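Local atomic coordinates of cell surface protein (Faecalibacterium prausnitzii A2-165, PDB entry 4GT6), a protein that is of unknown function but, through this leucine-rich-repeat part of a longer extracellular protein, probably binds other proteins. Residues V69-T74 with K90-Q95; G79-Y84 with G106-M111; G12-I17 with T27-N32; K98-K103 with L122-E127; F156-S161 with E175-T180. All coordinates share one frame; numbering follows the deposited sequence.

Interaction 1. Residues V69-T74 with K90-Q95; sequences VQIPDT and KRVTIQ
I71 and V92 meet in the apolar centre of this contact, where CD1 of I71 comes within 3.5 Å of CG1 of V92. In the I71 conformer described, one of two, CG1 is anti to the carbonyl carbon (chi1 -56°) and CD1 extends to V92. V69, I71, V92 and I94 all lie on the inward face of two parallel strands, 69-71 and 91-94, whose axes approach to 4.6 Å. Between the strands run four backbone bonds of the parallel pattern: V69 N to R91 O, T93 N to V69 O at 2.9 Å, I71 N to T93 O at 2.8 Å, and Q95 N to I71 O. Q70 and T93 lie on the opposite face, where the polar edge begins. Q95, just past the strand, leans across Q70 with the amide planes 20° apart, and OE1 of Q70 touches CG of Q95 at 3.2 Å. Water 1 joins NE2 of Q70 to OG1 of T93, while water 2 links D73 N to Q95 O. Strand 35-37 flanks strand 68-71 on its other side, with I36 against V69 and T37 against Q70, making the pair two neighbouring strands of a three-stranded parallel sheet in the leucine-rich-repeat solenoid, with 91-94 at its edge within this chain.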
# COMPACT_ATOMS: atom_id res chain seq x y z
N VAL A 69 5.77 22.66 -12.41
CA VAL A 69 6.92 23.08 -11.63
C VAL A 69 8.19 22.71 -12.39
O VAL A 69 8.34 21.58 -12.85
CB VAL A 69 6.90 22.42 -10.22
CG1 VAL A 69 8.22 22.66 -9.47
CG2 VAL A 69 5.72 22.92 -9.38
N GLN A 70 9.09 23.66 -12.53
CA GLN A 70 10.38 23.43 -13.13
C GLN A 70 11.41 23.61 -12.04
O GLN A 70 11.37 24.62 -11.31
CB GLN A 70 10.61 24.41 -14.29
CG GLN A 70 11.96 24.26 -14.90
CD GLN A 70 12.16 25.35 -15.90
OE1 GLN A 70 12.77 26.39 -15.63
NE2 GLN A 70 11.66 25.11 -17.09
N ILE A 71 12.32 22.63 -11.93
CA ILE A 71 13.39 22.58 -10.93
C ILE A 71 14.75 22.72 -11.62
O ILE A 71 14.97 22.02 -12.61
CB ILE A 71 13.27 21.23 -10.16
CG1 ILE A 71 11.87 21.03 -9.52
CG2 ILE A 71 14.40 21.03 -9.13
CD1 ILE A 71 11.71 19.75 -8.58
N PRO A 72 15.70 23.53 -11.11
CA PRO A 72 17.02 23.56 -11.75
C PRO A 72 17.86 22.32 -11.38
O PRO A 72 17.58 21.65 -10.37
CB PRO A 72 17.63 24.84 -11.19
CG PRO A 72 17.02 24.99 -9.84
CD PRO A 72 15.64 24.45 -9.95
N ASP A 73 18.90 22.04 -12.18
CA ASP A 73 19.74 20.86 -11.89
C ASP A 73 20.68 21.11 -10.68
O ASP A 73 21.42 20.20 -10.28
CB ASP A 73 20.51 20.39 -13.13
CG ASP A 73 21.68 21.23 -13.57
OD1 ASP A 73 21.76 22.41 -13.17
OD2 ASP A 73 22.53 20.71 -14.33
N THR A 74 20.60 22.30 -10.04
CA THR A 74 21.35 22.56 -8.80
C THR A 74 20.66 21.83 -7.60
O THR A 74 21.30 21.56 -6.59
CB THR A 74 21.42 24.09 -8.53
OG1 THR A 74 20.08 24.61 -8.45
CG2 THR A 74 22.25 24.84 -9.58
N LYS A 90 0.57 18.83 -12.95
CA LYS A 90 0.70 17.82 -14.02
C LYS A 90 2.10 17.30 -14.20
O LYS A 90 2.29 16.13 -14.56
CB LYS A 90 0.29 18.42 -15.39
CG LYS A 90 -1.12 19.00 -15.52
CD LYS A 90 -2.18 17.96 -15.30
CE LYS A 90 -3.56 18.37 -15.77
NZ LYS A 90 -4.56 17.28 -15.51
N ARG A 91 3.10 18.18 -14.02
CA ARG A 91 4.48 17.82 -14.32
C ARG A 91 5.48 18.54 -13.44
O ARG A 91 5.27 19.70 -13.06
CB ARG A 91 4.80 18.13 -15.81
CG ARG A 91 4.80 19.63 -16.20
CD ARG A 91 4.72 19.90 -17.71
NE ARG A 91 3.48 19.34 -18.27
CZ ARG A 91 2.30 19.95 -18.26
NH1 ARG A 91 2.17 21.19 -17.79
NH2 ARG A 91 1.23 19.33 -18.74
N VAL A 92 6.57 17.86 -13.16
CA VAL A 92 7.69 18.38 -12.39
C VAL A 92 8.88 18.11 -13.30
O VAL A 92 9.23 16.95 -13.47
CB VAL A 92 7.81 17.72 -10.99
CG1 VAL A 92 9.04 18.25 -10.28
CG2 VAL A 92 6.57 18.01 -10.16
N THR A 93 9.43 19.16 -13.95
CA THR A 93 10.52 18.95 -14.91
C THR A 93 11.83 19.62 -14.49
O THR A 93 11.86 20.40 -13.55
CB THR A 93 10.11 19.49 -16.28
OG1 THR A 93 9.85 20.89 -16.18
CG2 THR A 93 8.93 18.72 -16.89
N ILE A 94 12.92 19.32 -15.22
CA ILE A 94 14.21 19.94 -14.94
C ILE A 94 14.40 21.07 -15.92
O ILE A 94 14.20 20.89 -17.12
CB ILE A 94 15.40 18.92 -14.98
CG1 ILE A 94 15.11 17.66 -14.10
CG2 ILE A 94 16.72 19.61 -14.56
CD1 ILE A 94 14.94 17.92 -12.57
N GLN A 95 14.85 22.22 -15.42
CA GLN A 95 15.13 23.39 -16.24
C GLN A 95 16.07 23.02 -17.38
O GLN A 95 17.04 22.30 -17.17
CB GLN A 95 15.73 24.51 -15.38
CG GLN A 95 15.92 25.84 -16.13
CD GLN A 95 16.47 26.96 -15.27
OE1 GLN A 95 16.37 26.95 -14.04
NE2 GLN A 95 17.05 27.97 -15.91
O HOH W 1 10.95 22.82 -17.97
O HOH W 2 18.69 22.83 -14.93

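Interaction 2. Residues G79-Y84 with G106-M111; sequences GSNAFY and GRQAFM
N81 and Q108 supply the side-chain hydrogen bond of this contact, ND2 of N81 giving to OE1 of Q108 at 2.7 Å. The donor lies in the carbonyl plane of the Q108 amide, on a lone pair, although the two amide planes are turned 65° apart. NE2 of Q108 bonds E131, so both ends of that amide are used. Two backbone bonds accompany it: N81 N to R107 O at 2.8 Å, and F83 N to A109 O. Each segment folds through a type II turn followed by a type I turn, so equivalent residues of the two copies sit one above the other. N81 CA also approaches Q108 O at 3.3 Å in a CA-H...O contact.

The aromatic contribution is a pair of phenylalanines, F83 and F110, pointing the same way with ring planes 6° apart. They are slid so far that they barely overlap: the centroids are 5.2 Å apart, and CD2 of F83 meets CE1 of F110 at 3.4 Å. F59 and F133 continue the row beyond the two rings.

Y84 provides the third kind of contact. Its CG is anti to the backbone N (chi1 179°), as is that of M111, a selenomethionine, and the two side chains run side by side. CD1 of Y84 lies 3.8 Å from CB of M111, oblique to the ring, and the selenium lies at the ring edge in a Met-aromatic contact.

Backbone bonds thus join the two turns directly, the amide pair adds a side-chain bond, and the phenylalanines pack in the buried part, consistent with repeats stacked in a solenoid.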
# COMPACT_ATOMS: atom_id res chain seq x y z
N GLY A 79 12.35 18.60 -0.05
CA GLY A 79 11.94 18.46 1.34
C GLY A 79 10.63 17.73 1.54
O GLY A 79 9.88 17.48 0.58
N SER A 80 10.35 17.38 2.81
CA SER A 80 9.10 16.69 3.12
C SER A 80 7.90 17.58 2.82
O SER A 80 7.97 18.81 3.00
CB SER A 80 9.09 16.24 4.58
OG SER A 80 9.14 17.34 5.46
N ASN A 81 6.81 16.97 2.32
CA ASN A 81 5.55 17.66 2.01
C ASN A 81 5.76 18.89 1.11
O ASN A 81 4.92 19.79 1.14
CB ASN A 81 4.86 18.09 3.34
CG ASN A 81 4.45 16.90 4.21
OD1 ASN A 81 5.28 16.27 4.86
ND2 ASN A 81 3.17 16.54 4.16
N ALA A 82 6.85 18.91 0.30
CA ALA A 82 7.16 20.11 -0.53
C ALA A 82 6.03 20.46 -1.50
O ALA A 82 5.82 21.64 -1.77
CB ALA A 82 8.45 19.91 -1.30
N PHE A 83 5.32 19.45 -2.05
CA PHE A 83 4.24 19.71 -3.01
C PHE A 83 2.99 18.96 -2.56
O PHE A 83 2.15 18.57 -3.36
CB PHE A 83 4.67 19.28 -4.45
CG PHE A 83 5.85 20.07 -4.95
CD1 PHE A 83 5.67 21.31 -5.56
CD2 PHE A 83 7.16 19.59 -4.77
CE1 PHE A 83 6.78 22.06 -5.98
CE2 PHE A 83 8.26 20.35 -5.20
CZ PHE A 83 8.06 21.58 -5.78
N TYR A 84 2.85 18.79 -1.25
CA TYR A 84 1.71 18.10 -0.67
C TYR A 84 0.40 18.79 -1.08
O TYR A 84 0.27 20.02 -0.97
CB TYR A 84 1.86 18.12 0.86
CG TYR A 84 0.74 17.47 1.63
CD1 TYR A 84 0.79 16.11 1.94
CD2 TYR A 84 -0.34 18.21 2.11
CE1 TYR A 84 -0.20 15.51 2.72
CE2 TYR A 84 -1.34 17.62 2.87
CZ TYR A 84 -1.26 16.28 3.20
OH TYR A 84 -2.21 15.69 3.98
N GLY A 106 11.80 13.84 0.25
CA GLY A 106 11.27 13.74 1.61
C GLY A 106 9.92 13.06 1.73
O GLY A 106 9.25 12.81 0.72
N ARG A 107 9.47 12.84 2.99
CA ARG A 107 8.18 12.18 3.24
C ARG A 107 7.06 12.98 2.63
O ARG A 107 7.10 14.21 2.72
CB ARG A 107 7.92 12.11 4.77
CG ARG A 107 8.94 11.31 5.55
CD ARG A 107 8.52 11.11 6.99
NE ARG A 107 8.40 12.36 7.72
CZ ARG A 107 7.96 12.45 8.98
NH1 ARG A 107 7.58 11.36 9.63
NH2 ARG A 107 7.89 13.62 9.58
N GLN A 108 6.05 12.32 2.04
CA GLN A 108 4.83 12.96 1.53
C GLN A 108 5.13 14.12 0.55
O GLN A 108 4.29 15.02 0.40
CB GLN A 108 4.03 13.49 2.74
CG GLN A 108 3.56 12.37 3.70
CD GLN A 108 2.58 12.86 4.75
OE1 GLN A 108 2.33 14.07 4.91
NE2 GLN A 108 1.99 11.93 5.49
N ALA A 109 6.31 14.08 -0.13
CA ALA A 109 6.70 15.23 -1.00
C ALA A 109 5.67 15.51 -2.09
O ALA A 109 5.40 16.68 -2.38
CB ALA A 109 8.07 15.02 -1.60
N PHE A 110 5.05 14.46 -2.65
CA PHE A 110 4.04 14.65 -3.71
C PHE A 110 2.75 13.96 -3.32
O PHE A 110 1.95 13.60 -4.18
CB PHE A 110 4.58 14.11 -5.06
CG PHE A 110 5.79 14.88 -5.51
CD1 PHE A 110 5.65 16.08 -6.23
CD2 PHE A 110 7.07 14.45 -5.20
CE1 PHE A 110 6.76 16.80 -6.64
CE2 PHE A 110 8.20 15.17 -5.61
CZ PHE A 110 8.03 16.37 -6.31
N MSE A 111 2.53 13.78 -2.01
CA MSE A 111 1.27 13.14 -1.59
C MSE A 111 0.06 13.96 -2.02
O MSE A 111 0.09 15.19 -1.93
CB MSE A 111 1.26 12.93 -0.07
CG MSE A 111 -0.04 12.35 0.44
SE MSE A 111 0.37 11.63 2.21
CE MSE A 111 -1.46 11.17 2.80

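Interaction 3. Residues G12-I17 with T27-N32; sequences GSYQFI and TKYTGN
Y14 and Y29 bring their rings together obliquely, planes at 45°, on one face of a beta hairpin formed by strands 14-18 and 24-29. CD1 of Y29 lies over one face of the Y14 ring, displaced toward the rim, 3.5 Å from CZ. The Y29 ring has the backbone N of G31 over the centre of one face, and CE1 of Y29 touches CB of S13 at 3.7 Å. CG of Y29 stands anti to the backbone N (chi1 170°) but CG of Y14 anti to its carbonyl carbon, and the two side chains cross obliquely. The Y29 hydroxyl is bonded to E33, beyond the hairpin.

Q15 and K28 run side by side on the other face; in one of the two K28 conformers, CD meets OE1 of Q15 at 3.4 Å. The pairing is antiparallel, with Q15 N bonded to K28 O at 2.9 Å and T30 N to S13 O at 2.8 Å. Two residues, T27 and K28, stand opposite the single Q15, a classic beta bulge: Q15 O takes T27 N at 2.8 Å, whereas its bond from K28 N is weak. CG2 of T27 packs against CG1 and CG2 of I17. Water 5 bridges the two strands, donating to OE1 of Q15 and lying 2.7 Å from OG1 of T27.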
# COMPACT_ATOMS: atom_id res chain seq x y z
N GLY A 12 13.29 38.06 -4.53
CA GLY A 12 12.05 38.07 -5.30
C GLY A 12 10.93 37.43 -4.50
O GLY A 12 10.74 37.72 -3.32
N SER A 13 10.24 36.45 -5.13
CA SER A 13 9.12 35.73 -4.51
C SER A 13 9.55 34.55 -3.63
O SER A 13 8.69 33.85 -3.12
CB SER A 13 8.19 35.21 -5.61
OG SER A 13 7.67 36.31 -6.33
N TYR A 14 10.87 34.35 -3.42
CA TYR A 14 11.37 33.24 -2.64
C TYR A 14 12.15 33.69 -1.42
O TYR A 14 12.92 34.65 -1.47
CB TYR A 14 12.28 32.36 -3.53
CG TYR A 14 11.51 31.60 -4.58
CD1 TYR A 14 10.96 30.35 -4.31
CD2 TYR A 14 11.30 32.14 -5.85
CE1 TYR A 14 10.23 29.66 -5.26
CE2 TYR A 14 10.55 31.47 -6.81
CZ TYR A 14 10.03 30.21 -6.52
OH TYR A 14 9.29 29.53 -7.44
N GLN A 15 11.95 32.99 -0.33
CA GLN A 15 12.75 33.14 0.88
C GLN A 15 13.64 31.92 0.97
O GLN A 15 13.27 30.84 0.49
CB GLN A 15 11.90 33.29 2.13
CG GLN A 15 11.02 34.55 2.10
CD GLN A 15 10.22 34.71 3.35
OE1 GLN A 15 10.31 33.91 4.30
NE2 GLN A 15 9.40 35.76 3.38
N PHE A 16 14.78 32.07 1.63
CA PHE A 16 15.75 30.99 1.71
C PHE A 16 16.64 31.14 2.92
O PHE A 16 16.78 32.23 3.49
CB PHE A 16 16.62 30.95 0.42
CG PHE A 16 17.43 32.21 0.17
CD1 PHE A 16 16.87 33.30 -0.49
CD2 PHE A 16 18.74 32.32 0.64
CE1 PHE A 16 17.61 34.48 -0.68
CE2 PHE A 16 19.48 33.50 0.45
CZ PHE A 16 18.92 34.56 -0.24
N ILE A 17 17.27 30.04 3.28
CA ILE A 17 18.28 29.98 4.34
C ILE A 17 19.61 29.55 3.68
O ILE A 17 19.60 29.00 2.57
CB ILE A 17 17.87 29.07 5.52
CG1 ILE A 17 17.69 27.59 5.08
CG2 ILE A 17 16.62 29.63 6.24
CD1 ILE A 17 17.61 26.54 6.21
N THR A 27 12.87 28.25 1.43
CA THR A 27 12.04 27.92 2.60
C THR A 27 10.61 28.44 2.51
O THR A 27 9.76 27.98 3.27
CB THR A 27 12.70 28.44 3.89
OG1 THR A 27 12.95 29.85 3.73
CG2 THR A 27 14.00 27.69 4.24
N LYS A 28 10.34 29.39 1.61
CA LYS A 28 9.00 29.97 1.42
C LYS A 28 8.86 30.51 0.01
O LYS A 28 9.84 30.97 -0.59
CB LYS A 28 8.77 31.11 2.45
CG LYS A 28 7.31 31.62 2.55
CD LYS A 28 7.15 32.71 3.62
CE LYS A 28 5.69 32.93 3.95
NZ LYS A 28 5.51 33.76 5.17
N TYR A 29 7.63 30.47 -0.51
CA TYR A 29 7.29 31.05 -1.80
C TYR A 29 6.13 32.00 -1.53
O TYR A 29 5.12 31.56 -0.97
CB TYR A 29 6.95 30.00 -2.84
CG TYR A 29 6.36 30.61 -4.09
CD1 TYR A 29 7.15 31.35 -4.98
CD2 TYR A 29 5.01 30.47 -4.39
CE1 TYR A 29 6.62 31.87 -6.16
CE2 TYR A 29 4.46 31.00 -5.56
CZ TYR A 29 5.28 31.68 -6.45
OH TYR A 29 4.75 32.17 -7.61
N THR A 30 6.26 33.28 -1.91
CA THR A 30 5.23 34.29 -1.59
C THR A 30 4.44 34.77 -2.81
O THR A 30 3.63 35.70 -2.70
CB THR A 30 5.90 35.48 -0.88
OG1 THR A 30 6.79 36.12 -1.81
CG2 THR A 30 6.63 35.08 0.39
N GLY A 31 4.65 34.12 -3.96
CA GLY A 31 3.92 34.48 -5.18
C GLY A 31 2.61 33.73 -5.34
O GLY A 31 2.11 33.10 -4.41
N ASN A 32 2.04 33.78 -6.54
CA ASN A 32 0.77 33.12 -6.83
C ASN A 32 0.75 32.59 -8.28
O ASN A 32 -0.31 32.46 -8.88
CB ASN A 32 -0.44 34.06 -6.58
CG ASN A 32 -0.40 35.34 -7.38
OD1 ASN A 32 0.22 35.42 -8.45
ND2 ASN A 32 -1.04 36.38 -6.87
O HOH W 3 9.35 36.61 -1.03
O HOH W 4 5.93 37.81 -4.32
O HOH W 5 11.24 31.31 5.14

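Interaction 4. Residues K98-K103 with L122-E127; sequences KPSCVK and LDSVTE. With EDO (1,2-ethanediol), chain M.
K103 O is gripped by two backbone donors, T126 N at 2.8 Å and E127 N at 3.1 Å. The E127 bond is directed nearly along the carbonyl, while that of T126 is tilted 22° from its plane. The K103 side chain bonds in the other direction: bends at chi2 (-48°) and chi3 (-83°) bring CD and CE back beside S124 O, and NZ bonds that oxygen at 2.8 Å, in the carbonyl plane, while CE lies beside CG2 of T126. OG of S124 in turn donates to S100 O at 2.9 Å, from above the carbonyl plane. Water 6 ties the same corner together, accepting from S100 OG and S124 N and donating to V102 O. S100 OG also receives V102 N, closing an ST turn. A bound 1,2-ethanediol, probably from the crystallisation liquor, accepts from S100 N, and its O2 donates to D123 OD2 at 2.7 Å. The arrangement is consistent with equivalent loops of neighbouring repeats, leading into the parallel strands 104-105 and 127-128 of a leucine-rich-repeat solenoid.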
# COMPACT_ATOMS: atom_id res chain seq x y z
N LYS A 98 17.78 19.38 -18.64
CA LYS A 98 19.04 18.78 -18.21
C LYS A 98 18.76 17.55 -17.34
O LYS A 98 17.66 17.44 -16.80
CB LYS A 98 19.86 19.82 -17.41
CG LYS A 98 20.55 20.84 -18.30
CD LYS A 98 21.10 21.98 -17.47
CE LYS A 98 21.86 22.96 -18.33
NZ LYS A 98 22.23 24.18 -17.58
N PRO A 99 19.71 16.60 -17.17
CA PRO A 99 19.46 15.47 -16.25
C PRO A 99 19.17 15.94 -14.81
O PRO A 99 19.79 16.88 -14.33
CB PRO A 99 20.78 14.67 -16.30
CG PRO A 99 21.42 15.06 -17.61
CD PRO A 99 21.06 16.52 -17.77
N SER A 100 18.23 15.27 -14.13
CA SER A 100 17.92 15.56 -12.73
C SER A 100 19.14 15.29 -11.83
O SER A 100 19.86 14.31 -12.07
CB SER A 100 16.75 14.69 -12.26
OG SER A 100 16.51 14.94 -10.88
N CYS A 101 19.38 16.14 -10.82
CA CYS A 101 20.44 15.93 -9.82
C CYS A 101 19.82 15.67 -8.44
O CYS A 101 20.53 15.62 -7.43
CB CYS A 101 21.43 17.09 -9.80
SG CYS A 101 22.47 17.16 -11.28
N VAL A 102 18.49 15.45 -8.42
CA VAL A 102 17.77 15.15 -7.17
C VAL A 102 18.23 13.79 -6.62
O VAL A 102 18.14 12.78 -7.32
CB VAL A 102 16.23 15.16 -7.36
CG1 VAL A 102 15.53 14.74 -6.06
CG2 VAL A 102 15.74 16.54 -7.83
N LYS A 103 18.75 13.79 -5.39
CA LYS A 103 19.22 12.57 -4.74
C LYS A 103 18.27 12.11 -3.66
O LYS A 103 18.23 10.92 -3.36
CB LYS A 103 20.60 12.81 -4.10
CG LYS A 103 21.72 13.14 -5.11
CD LYS A 103 21.78 12.19 -6.30
CE LYS A 103 22.52 10.91 -6.03
NZ LYS A 103 22.67 10.09 -7.27
N LEU A 122 12.96 11.48 -10.53
CA LEU A 122 13.24 10.15 -9.98
C LEU A 122 14.48 9.47 -10.59
O LEU A 122 15.00 8.51 -10.02
CB LEU A 122 12.00 9.29 -10.25
CG LEU A 122 11.41 8.53 -9.09
CD1 LEU A 122 11.08 9.44 -7.91
CD2 LEU A 122 10.20 7.79 -9.52
N ASP A 123 14.94 9.95 -11.74
CA ASP A 123 16.01 9.33 -12.52
C ASP A 123 17.36 9.08 -11.79
O ASP A 123 18.02 8.11 -12.12
CB ASP A 123 16.25 10.14 -13.82
CG ASP A 123 15.03 10.22 -14.74
OD1 ASP A 123 14.10 9.39 -14.58
OD2 ASP A 123 14.99 11.13 -15.59
N SER A 124 17.78 9.93 -10.83
CA SER A 124 19.07 9.69 -10.15
C SER A 124 18.95 9.73 -8.60
O SER A 124 19.94 9.93 -7.90
CB SER A 124 20.11 10.70 -10.62
OG SER A 124 19.73 12.02 -10.28
N VAL A 125 17.75 9.48 -8.09
CA VAL A 125 17.44 9.49 -6.67
C VAL A 125 18.09 8.27 -5.96
O VAL A 125 18.23 7.20 -6.57
CB VAL A 125 15.90 9.55 -6.47
CG1 VAL A 125 15.22 8.20 -6.72
CG2 VAL A 125 15.54 10.11 -5.11
N THR A 126 18.53 8.46 -4.70
CA THR A 126 19.11 7.37 -3.91
C THR A 126 18.24 7.15 -2.68
O THR A 126 18.37 6.12 -2.04
CB THR A 126 20.57 7.61 -3.55
OG1 THR A 126 20.68 8.81 -2.79
CG2 THR A 126 21.51 7.59 -4.76
N GLU A 127 17.40 8.15 -2.30
CA GLU A 127 16.55 8.04 -1.11
C GLU A 127 15.21 8.65 -1.36
O GLU A 127 15.14 9.79 -1.83
CB GLU A 127 17.17 8.75 0.12
CG GLU A 127 18.51 8.23 0.60
CD GLU A 127 19.04 9.06 1.76
OE1 GLU A 127 18.57 8.85 2.90
OE2 GLU A 127 19.84 9.99 1.50
C1 EDO M . 15.17 15.43 -16.75
O1 EDO M . 15.25 16.22 -17.93
C2 EDO M . 15.98 14.12 -16.83
O2 EDO M . 16.18 13.55 -15.53
O HOH W 6 17.04 12.35 -9.77
O HOH W 7 20.34 10.90 -0.97

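Interaction 5. Residues F156-S161 with E175-T180; sequences FSYCYS and EERAFT. With EDO (1,2-ethanediol), chain G.
R177 reaches S157 and Y158 across the contact, its side chain described here in one of two conformers. Its CB lies 3.8 Å from OG of S157, the hydroxyl that donates to R177 O at 2.6 Å. The chain extends through CG and CD and then turns at chi3 (56°), the torsion that places NE, which gives to water 8; the water in turn donates to S157 OG, closing a small ring of polar groups. At the tip, in this conformer, the guanidinium splits its duties. NH1 bonds O1 of a 1,2-ethanediol, probably from the crystallisation liquor, at 2.7 Å. NH2 comes within 2.7 Å of OH of Y158, which lies at the edge of the guanidinium, close to its plane, with the two flat groups turned 47° apart. OG1 of T180, bonded to N199 O, stands over the centre of one guanidinium face.

Backbone bonds join the turns as well, F156 N to A178 O at 2.8 Å and Y158 N to T180 O at 2.7 Å, the latter nearly straight. Inside, F156 and F179 point the same way with near-parallel rings slid apart, CD2 of F156 touching CE1 of F179 at 3.4 Å.

These turns follow strands 150-151 and 173-174; F201 continues the phenylalanine row past F179, and H135, earlier in the chain, meets the Y158 ring.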
# COMPACT_ATOMS: atom_id res chain seq x y z
N PHE A 156 3.55 4.34 -2.84
CA PHE A 156 2.63 4.48 -3.96
C PHE A 156 1.24 4.05 -3.58
O PHE A 156 0.48 3.67 -4.48
CB PHE A 156 3.10 3.66 -5.18
CG PHE A 156 4.46 4.08 -5.69
CD1 PHE A 156 4.63 5.26 -6.41
CD2 PHE A 156 5.58 3.28 -5.47
CE1 PHE A 156 5.89 5.66 -6.87
CE2 PHE A 156 6.84 3.66 -5.96
CZ PHE A 156 6.99 4.85 -6.63
N SER A 157 0.86 4.15 -2.30
CA SER A 157 -0.51 3.78 -1.94
C SER A 157 -1.53 4.57 -2.77
O SER A 157 -1.40 5.79 -2.90
CB SER A 157 -0.78 4.01 -0.46
OG SER A 157 0.13 3.29 0.35
N TYR A 158 -2.54 3.86 -3.34
CA TYR A 158 -3.66 4.45 -4.10
C TYR A 158 -3.20 5.22 -5.34
O TYR A 158 -3.90 6.13 -5.83
CB TYR A 158 -4.57 5.31 -3.19
CG TYR A 158 -5.00 4.50 -1.98
CD1 TYR A 158 -5.81 3.38 -2.12
CD2 TYR A 158 -4.49 4.79 -0.72
CE1 TYR A 158 -6.13 2.58 -1.03
CE2 TYR A 158 -4.82 4.00 0.39
CZ TYR A 158 -5.66 2.91 0.23
OH TYR A 158 -5.99 2.12 1.30
N CYS A 159 -2.11 4.77 -5.95
CA CYS A 159 -1.72 5.26 -7.27
C CYS A 159 -2.52 4.41 -8.24
O CYS A 159 -2.03 3.39 -8.74
CB CYS A 159 -0.21 5.17 -7.48
SG CYS A 159 0.71 6.40 -6.52
N TYR A 160 -3.80 4.82 -8.45
CA TYR A 160 -4.79 4.03 -9.20
C TYR A 160 -4.46 3.72 -10.65
O TYR A 160 -5.04 2.77 -11.20
CB TYR A 160 -6.16 4.73 -9.18
CG TYR A 160 -6.72 4.91 -7.79
CD1 TYR A 160 -6.77 3.85 -6.88
CD2 TYR A 160 -7.30 6.12 -7.40
CE1 TYR A 160 -7.31 4.01 -5.61
CE2 TYR A 160 -7.84 6.30 -6.13
CZ TYR A 160 -7.85 5.24 -5.24
OH TYR A 160 -8.41 5.40 -3.99
N SER A 161 -3.58 4.50 -11.28
CA SER A 161 -3.20 4.27 -12.69
C SER A 161 -1.88 3.53 -12.84
O SER A 161 -1.50 3.22 -13.97
CB SER A 161 -3.08 5.60 -13.43
OG SER A 161 -4.30 6.30 -13.34
N GLU A 175 8.34 -1.69 2.07
CA GLU A 175 7.70 -1.46 3.36
C GLU A 175 6.17 -1.53 3.31
O GLU A 175 5.58 -1.64 2.23
CB GLU A 175 8.19 -0.14 4.03
CG GLU A 175 9.71 -0.02 4.18
CD GLU A 175 10.46 -1.02 5.06
OE1 GLU A 175 9.85 -1.99 5.57
OE2 GLU A 175 11.69 -0.85 5.23
N GLU A 176 5.54 -1.49 4.48
CA GLU A 176 4.09 -1.58 4.61
C GLU A 176 3.34 -0.68 3.65
O GLU A 176 3.69 0.50 3.53
CB GLU A 176 3.67 -1.19 6.03
CG GLU A 176 3.97 -2.24 7.08
CD GLU A 176 3.52 -1.88 8.49
OE1 GLU A 176 3.01 -0.76 8.69
OE2 GLU A 176 3.71 -2.73 9.40
N ARG A 177 2.30 -1.24 3.00
CA ARG A 177 1.38 -0.51 2.11
C ARG A 177 2.08 0.20 0.93
O ARG A 177 1.48 1.07 0.30
CB ARG A 177 0.55 0.54 2.93
CG ARG A 177 -0.10 -0.04 4.20
CD ARG A 177 -0.99 0.94 4.97
NE ARG A 177 -2.07 1.52 4.16
CZ ARG A 177 -3.20 0.89 3.83
NH1 ARG A 177 -3.41 -0.36 4.21
NH2 ARG A 177 -4.12 1.51 3.10
N ALA A 178 3.32 -0.20 0.58
CA ALA A 178 4.04 0.49 -0.52
C ALA A 178 3.26 0.54 -1.85
O ALA A 178 3.31 1.58 -2.52
CB ALA A 178 5.39 -0.18 -0.76
N PHE A 179 2.51 -0.54 -2.22
CA PHE A 179 1.76 -0.56 -3.48
C PHE A 179 0.29 -0.83 -3.26
O PHE A 179 -0.39 -1.29 -4.19
CB PHE A 179 2.35 -1.62 -4.45
CG PHE A 179 3.78 -1.32 -4.80
CD1 PHE A 179 4.09 -0.37 -5.77
CD2 PHE A 179 4.83 -1.94 -4.13
CE1 PHE A 179 5.42 -0.05 -6.06
CE2 PHE A 179 6.16 -1.66 -4.45
CZ PHE A 179 6.45 -0.72 -5.42
N THR A 180 -0.22 -0.54 -2.05
CA THR A 180 -1.66 -0.75 -1.80
C THR A 180 -2.52 -0.02 -2.84
O THR A 180 -2.29 1.16 -3.12
CB THR A 180 -2.05 -0.23 -0.40
OG1 THR A 180 -1.37 -0.97 0.59
CG2 THR A 180 -3.54 -0.31 -0.12
C1 EDO G . -6.73 -2.13 3.97
O1 EDO G . -5.65 -1.76 4.81
C2 EDO G . -6.18 -2.98 2.80
O2 EDO G . -5.36 -2.19 1.98
O HOH W 8 -1.01 3.89 2.85

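Overall arrangement
From the N terminus, interaction 3 closes first, folding residues 12-32 into the hairpin at the start of the chain before any of the other contacts opens. Interactions 1 and 2 then interlock, their segments alternating along the sequence: 69-74, 79-84, 90-95, 106-111. They touch where V69 packs on F83 and V92 on F110, tying the parallel strands to the phenylalanine-bearing turns across the solenoid interior. Interaction 4 opens after interaction 1 has closed and crosses interaction 2; it meets interaction 1 through D73 with C101 and I94 with S100. Interaction 5 comes last, in series, about 16 Å from interaction 2 between centres, and joins turns of later repeats near the middle of the chain.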